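Local coordinates for ubiquitin domain-containing protein DSK2,putative (PDB 6JL3) that probably acts as a shuttle factor that carries ubiquitinated proteins to the proteasome, recognising proteasomal receptors through its ubiquitin-like domain, at residues N6-V11 and E16-I21; D29-C34 and I40-Q45; I53-D56 and L62-V65. All coordinates share one frame; numbering follows the deposited sequence.

Contact 1: residues N6-V11 and E16-I21; sequences NVSFKV and EFTVAI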
loop_
_atom_site.group_PDB
_atom_site.type_symbol
_atom_site.label_atom_id
_atom_site.label_comp_id
_atom_site.label_asym_id
_atom_site.label_seq_id
_atom_site.Cartn_x
_atom_site.Cartn_y
_atom_site.Cartn_z
ATOM N N ASN A 6 0.998 -8.665 -7.422
ATOM C CA ASN A 6 0.455 -8.826 -6.082
ATOM C C ASN A 6 1.303 -8.065 -5.074
ATOM O O ASN A 6 2.535 -8.116 -5.110
ATOM C CB ASN A 6 0.420 -10.304 -5.684
ATOM C CG ASN A 6 -0.629 -11.084 -6.438
ATOM O OD1 ASN A 6 -1.784 -10.662 -6.538
ATOM N ND2 ASN A 6 -0.234 -12.225 -6.983
ATOM N N VAL A 7 0.631 -7.349 -4.179
ATOM C CA VAL A 7 1.265 -6.703 -3.040
ATOM C C VAL A 7 0.494 -7.105 -1.791
ATOM O O VAL A 7 -0.742 -7.030 -1.761
ATOM C CB VAL A 7 1.302 -5.171 -3.187
ATOM C CG1 VAL A 7 1.900 -4.520 -1.947
ATOM C CG2 VAL A 7 2.082 -4.788 -4.441
ATOM N N SER A 8 1.218 -7.555 -0.775
ATOM C CA SER A 8 0.634 -7.955 0.490
ATOM C C SER A 8 0.827 -6.847 1.515
ATOM O O SER A 8 1.815 -6.113 1.482
ATOM C CB SER A 8 1.289 -9.236 0.998
ATOM O OG SER A 8 1.010 -10.315 0.130
ATOM N N PHE A 9 -0.129 -6.743 2.430
ATOM C CA PHE A 9 -0.087 -5.764 3.500
ATOM C C PHE A 9 -0.171 -6.448 4.851
ATOM O O PHE A 9 -1.008 -7.336 5.065
ATOM C CB PHE A 9 -1.236 -4.776 3.376
ATOM C CG PHE A 9 -1.032 -3.809 2.281
ATOM C CD1 PHE A 9 -1.420 -4.126 0.996
ATOM C CD2 PHE A 9 -0.398 -2.602 2.518
ATOM C CE1 PHE A 9 -1.206 -3.249 -0.025
ATOM C CE2 PHE A 9 -0.186 -1.718 1.498
ATOM C CZ PHE A 9 -0.587 -2.044 0.224
ATOM N N LYS A 10 0.702 -6.025 5.757
ATOM C CA LYS A 10 0.607 -6.326 7.175
ATOM C C LYS A 10 0.117 -5.060 7.858
ATOM O O LYS A 10 0.769 -4.008 7.766
ATOM C CB LYS A 10 1.961 -6.760 7.717
ATOM C CG LYS A 10 2.375 -8.118 7.190
ATOM C CD LYS A 10 3.726 -8.536 7.716
ATOM C CE LYS A 10 4.010 -10.006 7.433
ATOM N NZ LYS A 10 5.269 -10.443 8.109
ATOM N N VAL A 11 -1.043 -5.158 8.503
ATOM C CA VAL A 11 -1.735 -4.020 9.087
ATOM C C VAL A 11 -1.745 -4.169 10.600
ATOM O O VAL A 11 -1.919 -5.278 11.124
ATOM C CB VAL A 11 -3.183 -3.950 8.557
ATOM C CG1 VAL A 11 -3.857 -2.666 9.002
ATOM C CG2 VAL A 11 -3.215 -4.107 7.044
ATOM N N GLU A 16 -3.994 -9.021 7.727
ATOM C CA GLU A 16 -3.239 -9.204 6.499
ATOM C C GLU A 16 -4.182 -9.352 5.314
ATOM O O GLU A 16 -5.215 -10.017 5.421
ATOM C CB GLU A 16 -2.358 -10.466 6.576
ATOM C CG GLU A 16 -1.303 -10.451 7.671
ATOM C CD GLU A 16 -0.447 -11.705 7.683
ATOM O OE1 GLU A 16 -0.709 -12.620 6.874
ATOM O OE2 GLU A 16 0.494 -11.773 8.501
ATOM N N PHE A 17 -3.814 -8.741 4.193
ATOM C CA PHE A 17 -4.521 -8.953 2.936
ATOM C C PHE A 17 -3.546 -8.747 1.788
ATOM O O PHE A 17 -2.511 -8.094 1.940
ATOM C CB PHE A 17 -5.761 -8.048 2.778
ATOM C CG PHE A 17 -5.437 -6.590 2.640
ATOM C CD1 PHE A 17 -5.233 -5.805 3.765
ATOM C CD2 PHE A 17 -5.327 -5.995 1.392
ATOM C CE1 PHE A 17 -4.926 -4.467 3.650
ATOM C CE2 PHE A 17 -5.021 -4.655 1.275
ATOM C CZ PHE A 17 -4.816 -3.888 2.403
ATOM N N THR A 18 -3.895 -9.311 0.632
ATOM C CA THR A 18 -3.116 -9.165 -0.593
ATOM C C THR A 18 -4.034 -8.640 -1.684
ATOM O O THR A 18 -5.192 -9.055 -1.775
ATOM C CB THR A 18 -2.511 -10.514 -1.028
ATOM O OG1 THR A 18 -1.644 -11.003 0.007
ATOM C CG2 THR A 18 -1.733 -10.391 -2.332
ATOM N N VAL A 19 -3.519 -7.710 -2.494
ATOM C CA VAL A 19 -4.249 -7.164 -3.629
ATOM C C VAL A 19 -3.412 -7.293 -4.895
ATOM O O VAL A 19 -2.184 -7.355 -4.856
ATOM C CB VAL A 19 -4.677 -5.694 -3.417
ATOM C CG1 VAL A 19 -5.855 -5.623 -2.470
ATOM C CG2 VAL A 19 -3.510 -4.853 -2.907
ATOM N N ALA A 20 -4.104 -7.322 -6.026
ATOM C CA ALA A 20 -3.481 -7.318 -7.344
ATOM C C ALA A 20 -3.689 -5.933 -7.939
ATOM O O ALA A 20 -4.831 -5.510 -8.144
ATOM C CB ALA A 20 -4.105 -8.389 -8.238
ATOM N N ILE A 21 -2.589 -5.234 -8.202
ATOM C CA ILE A 21 -2.621 -3.833 -8.582
ATOM C C ILE A 21 -1.762 -3.614 -9.823
ATOM O O ILE A 21 -0.822 -4.367 -10.099
ATOM C CB ILE A 21 -2.128 -2.937 -7.425
ATOM C CG1 ILE A 21 -0.682 -3.280 -7.046
ATOM C CG2 ILE A 21 -3.030 -3.091 -6.216
ATOM C CD1 ILE A 21 -0.056 -2.293 -6.082
#
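F9 and F17 pair across the first hairpin of a ubiquitin-like fold, on the side of the sheet that also carries V7 and V19. Strands 6-11 and 16-21 run antiparallel at 155°, with their axes 4.7 Å apart at the closest point. V7 pairs with V19 and F9 with F17 as hydrogen-bonded pairs; the bond from F9 N to F17 O is 2.8 Å, whereas the return bond from F17 N to F9 O stretches to 3.3 Å. The two phenyl rings lie nearly parallel, planes at 15°, but are slid so far apart that they barely overlap. The bump in this pairing is the F9 methylene: CB sits over one face of the F17 ring, 4.0 Å from its centroid, as a CH-pi contact. F17 presents that face because its CG lies between the backbone N and carbonyl carbon (chi1 67°), which swings the ring back toward strand 6-11. V11 CG2 closes on F17 CE1 at 3.8 Å, and V19 CG2 fits against the edge of the F9 ring near its plane. Farther along, the tip of I21, CD1, meets V7 CG2 at 3.7 Å. The other side of the hairpin is more polar and more open. There S8 OG and T18 OG1 share a 2.7 Å hydrogen bond, while K10 and E16 lie side by side, their charged ends not in contact. Strand 6-11 is flanked on its far side by strand 70-75, to which S8 and K10 are bonded through their backbones, whereas 16-21 is an outer strand of the sheet. Helix 27-35 packs over the aromatic face, L30 and C34 on F9 and I33 on V19 and I21, and the ring of H37 meets that of F17.

Contact 2: residues D29-C34 and I40-Q45; sequences DLKKIC and IPVEAQ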
loop_
_atom_site.group_PDB
_atom_site.type_symbol
_atom_site.label_atom_id
_atom_site.label_comp_id
_atom_site.label_asym_id
_atom_site.label_seq_id
_atom_site.Cartn_x
_atom_site.Cartn_y
_atom_site.Cartn_z
ATOM N N ASP A 29 -3.723 6.201 -4.835
ATOM C CA ASP A 29 -4.551 5.134 -5.397
ATOM C C ASP A 29 -4.485 3.888 -4.520
ATOM O O ASP A 29 -5.500 3.217 -4.287
ATOM C CB ASP A 29 -4.063 4.740 -6.799
ATOM C CG ASP A 29 -4.364 5.765 -7.884
ATOM O OD1 ASP A 29 -5.353 6.510 -7.787
ATOM O OD2 ASP A 29 -3.596 5.794 -8.877
ATOM N N LEU A 30 -3.274 3.534 -4.076
ATOM C CA LEU A 30 -3.081 2.353 -3.240
ATOM C C LEU A 30 -3.755 2.512 -1.884
ATOM O O LEU A 30 -4.339 1.554 -1.374
ATOM C CB LEU A 30 -1.584 2.079 -3.109
ATOM C CG LEU A 30 -1.195 0.812 -2.356
ATOM C CD1 LEU A 30 -1.804 -0.413 -3.023
ATOM C CD2 LEU A 30 0.318 0.681 -2.264
ATOM N N LYS A 31 -3.708 3.708 -1.289
ATOM C CA LYS A 31 -4.436 3.946 -0.047
ATOM C C LYS A 31 -5.939 3.769 -0.246
ATOM O O LYS A 31 -6.633 3.233 0.628
ATOM C CB LYS A 31 -4.143 5.343 0.491
ATOM C CG LYS A 31 -2.737 5.527 1.035
ATOM C CD LYS A 31 -2.524 6.935 1.575
ATOM C CE LYS A 31 -1.180 7.045 2.268
ATOM N NZ LYS A 31 -0.877 8.444 2.662
ATOM N N LYS A 32 -6.471 4.233 -1.376
ATOM C CA LYS A 32 -7.893 4.044 -1.653
ATOM C C LYS A 32 -8.239 2.561 -1.720
ATOM O O LYS A 32 -9.287 2.137 -1.214
ATOM C CB LYS A 32 -8.294 4.781 -2.932
ATOM C CG LYS A 32 -8.275 6.293 -2.760
ATOM C CD LYS A 32 -8.393 7.024 -4.080
ATOM C CE LYS A 32 -8.450 8.523 -3.839
ATOM N NZ LYS A 32 -8.522 9.290 -5.113
ATOM N N ILE A 33 -7.364 1.752 -2.324
ATOM C CA ILE A 33 -7.549 0.305 -2.318
ATOM C C ILE A 33 -7.518 -0.226 -0.888
ATOM O O ILE A 33 -8.371 -1.025 -0.481
ATOM C CB ILE A 33 -6.481 -0.371 -3.200
ATOM C CG1 ILE A 33 -6.707 -0.040 -4.678
ATOM C CG2 ILE A 33 -6.488 -1.881 -2.978
ATOM C CD1 ILE A 33 -5.554 -0.451 -5.586
ATOM N N CYS A 34 -6.539 0.207 -0.094
ATOM C CA CYS A 34 -6.425 -0.275 1.278
ATOM C C CYS A 34 -7.681 0.043 2.079
ATOM O O CYS A 34 -8.135 -0.777 2.892
ATOM C CB CYS A 34 -5.199 0.328 1.960
ATOM S SG CYS A 34 -3.631 -0.352 1.421
ATOM N N ILE A 40 -9.335 1.624 7.977
ATOM C CA ILE A 40 -8.490 2.787 8.189
ATOM C C ILE A 40 -8.766 3.748 7.042
ATOM O O ILE A 40 -8.513 3.409 5.880
ATOM C CB ILE A 40 -6.992 2.442 8.237
ATOM C CG1 ILE A 40 -6.707 1.333 9.248
ATOM C CG2 ILE A 40 -6.183 3.693 8.586
ATOM C CD1 ILE A 40 -5.251 0.890 9.267
ATOM N N PRO A 41 -9.281 4.951 7.299
ATOM C CA PRO A 41 -9.562 5.880 6.201
ATOM C C PRO A 41 -8.272 6.390 5.581
ATOM O O PRO A 41 -7.208 6.412 6.203
ATOM C CB PRO A 41 -10.336 7.016 6.876
ATOM C CG PRO A 41 -9.869 6.991 8.294
ATOM C CD PRO A 41 -9.576 5.542 8.619
ATOM N N VAL A 42 -8.390 6.824 4.326
ATOM C CA VAL A 42 -7.211 7.179 3.537
ATOM C C VAL A 42 -6.327 8.165 4.286
ATOM O O VAL A 42 -5.100 8.022 4.328
ATOM C CB VAL A 42 -7.648 7.732 2.171
ATOM C CG1 VAL A 42 -6.511 8.476 1.501
ATOM C CG2 VAL A 42 -8.164 6.599 1.307
ATOM N N GLU A 43 -6.933 9.195 4.864
ATOM C CA GLU A 43 -6.164 10.274 5.470
ATOM C C GLU A 43 -5.411 9.834 6.720
ATOM O O GLU A 43 -4.449 10.505 7.109
ATOM C CB GLU A 43 -7.091 11.456 5.750
ATOM C CG GLU A 43 -7.730 12.049 4.488
ATOM C CD GLU A 43 -9.014 11.347 4.044
ATOM O OE1 GLU A 43 -9.605 11.798 3.042
ATOM O OE2 GLU A 43 -9.436 10.355 4.681
ATOM N N ALA A 44 -5.805 8.727 7.349
ATOM C CA ALA A 44 -5.104 8.219 8.524
ATOM C C ALA A 44 -4.053 7.171 8.187
ATOM O O ALA A 44 -3.304 6.754 9.075
ATOM C CB ALA A 44 -6.094 7.602 9.514
ATOM N N GLN A 45 -3.992 6.723 6.936
ATOM C CA GLN A 45 -3.087 5.653 6.567
ATOM C C GLN A 45 -1.674 6.156 6.339
ATOM O O GLN A 45 -1.457 7.201 5.711
ATOM C CB GLN A 45 -3.533 5.022 5.259
ATOM C CG GLN A 45 -4.793 4.231 5.321
ATOM C CD GLN A 45 -5.156 3.643 3.979
ATOM O OE1 GLN A 45 -4.293 3.407 3.127
ATOM N NE2 GLN A 45 -6.443 3.413 3.768
HETATM O O HOH W 1 -3.065 9.768 3.949
#
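The side chains of Q45 and K31 run antiparallel alongside each other, and their overlap is the dense part of this contact. The carboxamide of Q45 is pressed against the helix backbone: NE2 gives a hydrogen bond to K31 O at 3.2 Å, bent to 145° at the hydrogen. Q45 OE1 lies against K31 CB at 3.3 Å and C34 CB at 3.4 Å. A second, straighter bond from the same nitrogen, Q45 NE2 to I40 O at 3.0 Å, engages its other N-H, so the buried amide is fixed in rotation by two carbonyls. In the ubiquitin-like fold this glutamine opens the third strand, and it ties the connection that leads out of helix 27-35 back onto the helix it has just left. A short 3-10 turn, 42-44, precedes it. K31 reaches along the turn because its chain is extended beyond CG; NZ forms a salt bridge with D56 and makes a weak bond to Q45 O. One water bridges the two segments, accepting from K31 NZ at 2.9 Å and donating to V42 O at 2.7 Å. Toward solvent the fit is looser. V42 CG2 rests on the helix at K31 O and K32 CA, 3.8 and 3.9 Å away; of the exposed K32 side chain, CG comes nearest to that methyl, the rest of its extended chain leading away from V42.

Contact 3: residues I53-D56 and L62-V65; sequences ILKD and LYGV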
loop_
_atom_site.group_PDB
_atom_site.type_symbol
_atom_site.label_atom_id
_atom_site.label_comp_id
_atom_site.label_asym_id
_atom_site.label_seq_id
_atom_site.Cartn_x
_atom_site.Cartn_y
_atom_site.Cartn_z
ATOM N N ILE A 53 7.993 6.257 4.530
ATOM C CA ILE A 53 6.577 6.574 4.414
ATOM C C ILE A 53 6.344 6.997 2.967
ATOM O O ILE A 53 6.849 8.035 2.536
ATOM C CB ILE A 53 6.165 7.688 5.388
ATOM C CG1 ILE A 53 6.453 7.300 6.844
ATOM C CG2 ILE A 53 4.675 7.991 5.224
ATOM C CD1 ILE A 53 6.339 8.460 7.827
ATOM N N LEU A 54 5.605 6.196 2.202
ATOM C CA LEU A 54 5.446 6.496 0.786
ATOM C C LEU A 54 4.577 7.737 0.592
ATOM O O LEU A 54 3.667 8.013 1.375
ATOM C CB LEU A 54 4.839 5.301 0.059
ATOM C CG LEU A 54 5.628 3.992 0.170
ATOM C CD1 LEU A 54 5.000 2.980 -0.793
ATOM C CD2 LEU A 54 7.105 4.147 -0.105
ATOM N N LYS A 55 4.868 8.482 -0.478
ATOM C CA LYS A 55 4.276 9.799 -0.720
ATOM C C LYS A 55 3.106 9.720 -1.701
ATOM O O LYS A 55 3.249 9.193 -2.811
ATOM C CB LYS A 55 5.346 10.760 -1.253
ATOM C CG LYS A 55 6.486 11.060 -0.268
ATOM C CD LYS A 55 5.956 11.711 1.006
ATOM C CE LYS A 55 7.037 11.931 2.065
ATOM N NZ LYS A 55 8.050 12.939 1.642
ATOM N N ASP A 56 1.982 10.333 -1.312
ATOM C CA ASP A 56 0.692 10.155 -1.976
ATOM C C ASP A 56 0.757 10.316 -3.490
ATOM O O ASP A 56 0.134 9.548 -4.233
ATOM C CB ASP A 56 -0.300 11.207 -1.463
ATOM C CG ASP A 56 -0.950 10.848 -0.154
ATOM O OD1 ASP A 56 -0.737 9.725 0.334
ATOM O OD2 ASP A 56 -1.686 11.712 0.380
ATOM N N LEU A 62 8.223 4.404 -8.850
ATOM C CA LEU A 62 9.357 5.173 -8.355
ATOM C C LEU A 62 10.072 4.453 -7.223
ATOM O O LEU A 62 11.276 4.649 -7.018
ATOM C CB LEU A 62 8.880 6.534 -7.860
ATOM C CG LEU A 62 8.421 7.481 -8.959
ATOM C CD1 LEU A 62 7.768 8.713 -8.393
ATOM C CD2 LEU A 62 9.610 7.871 -9.819
ATOM N N TYR A 63 9.345 3.635 -6.472
ATOM C CA TYR A 63 9.884 2.924 -5.326
ATOM C C TYR A 63 10.284 1.490 -5.654
ATOM O O TYR A 63 10.691 0.746 -4.752
ATOM C CB TYR A 63 8.838 2.926 -4.221
ATOM C CG TYR A 63 8.490 4.294 -3.696
ATOM C CD1 TYR A 63 9.384 4.996 -2.897
ATOM C CD2 TYR A 63 7.251 4.869 -3.954
ATOM C CE1 TYR A 63 9.053 6.229 -2.375
ATOM C CE2 TYR A 63 6.915 6.105 -3.433
ATOM C CZ TYR A 63 7.825 6.779 -2.647
ATOM O OH TYR A 63 7.501 8.011 -2.114
ATOM N N GLY A 64 10.185 1.088 -6.918
ATOM C CA GLY A 64 10.587 -0.245 -7.310
ATOM C C GLY A 64 9.714 -1.358 -6.778
ATOM O O GLY A 64 10.221 -2.451 -6.514
ATOM N N VAL A 65 8.409 -1.118 -6.631
ATOM C CA VAL A 65 7.514 -2.152 -6.127
ATOM C C VAL A 65 7.551 -3.344 -7.068
ATOM O O VAL A 65 7.576 -3.195 -8.296
ATOM C CB VAL A 65 6.093 -1.587 -5.980
ATOM C CG1 VAL A 65 5.526 -1.239 -7.335
ATOM C CG2 VAL A 65 5.183 -2.580 -5.261
#
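Y63 and K55 meet where two irregular pieces of chain approach each other without pairing as strands; the nearest CA atoms, those of L54 and Y63, are 8.4 Å apart. Segment 53-56 leaves strand 52-53 in an extended form through L54 and K55, then turns at D56. Segment 62-65 ends a 3-10 turn at Y63 and passes through G64, whose positive phi suits glycine. Across the gap the backbone of K55 supplies one hydrogen bond, from its N to Y63 OH at 3.1 Å, with 154° at the hydrogen. The tyrosine bridges the distance with its whole length, CG anti to its carbonyl carbon (chi1 -63°), while its ring serves as a platform for L54. The methyl CD2 of L54 stands almost exactly over the ring centre, 3.5 Å from the centroid and 6° off the normal, a close CH-pi contact. All six ring carbons are therefore within 3.9 Å of that methyl. The phenol is thus held at its oxygen, by a bond also seen in ubiquitin, closing the connection before strand 70-75, and pressed on one face. K55 adds its CB, 3.6 Å from Y63 OH, before the rest of its chain bends away. Around this pair, L54 also packs on I47 and F49 of strand 45-49, bonding to I47 through its backbone, and V27 of helix 27-35 touches both L54 and Y63.

The three contacts follow one another along the chain, each closing before the next opens, and their centres lie about 13 to 15 Å apart. Contact 1 is the hairpin at one side of the mixed sheet; contact 2 joins helix 27-35 to the loop entering strand 45-49; contact 3 lies in the long connection before strand 70-75, across the centre of the chain from contact 1. Apolar packing joins contacts 1 and 2, with V11 CG1 3.8 Å from I40 CD1. The K31-D56 salt bridge links contacts 2 and 3, and V7 meets V65 between 1 and 3. Sheet, helix and loops thus close around a shared core, giving the compact ubiquitin-like domain.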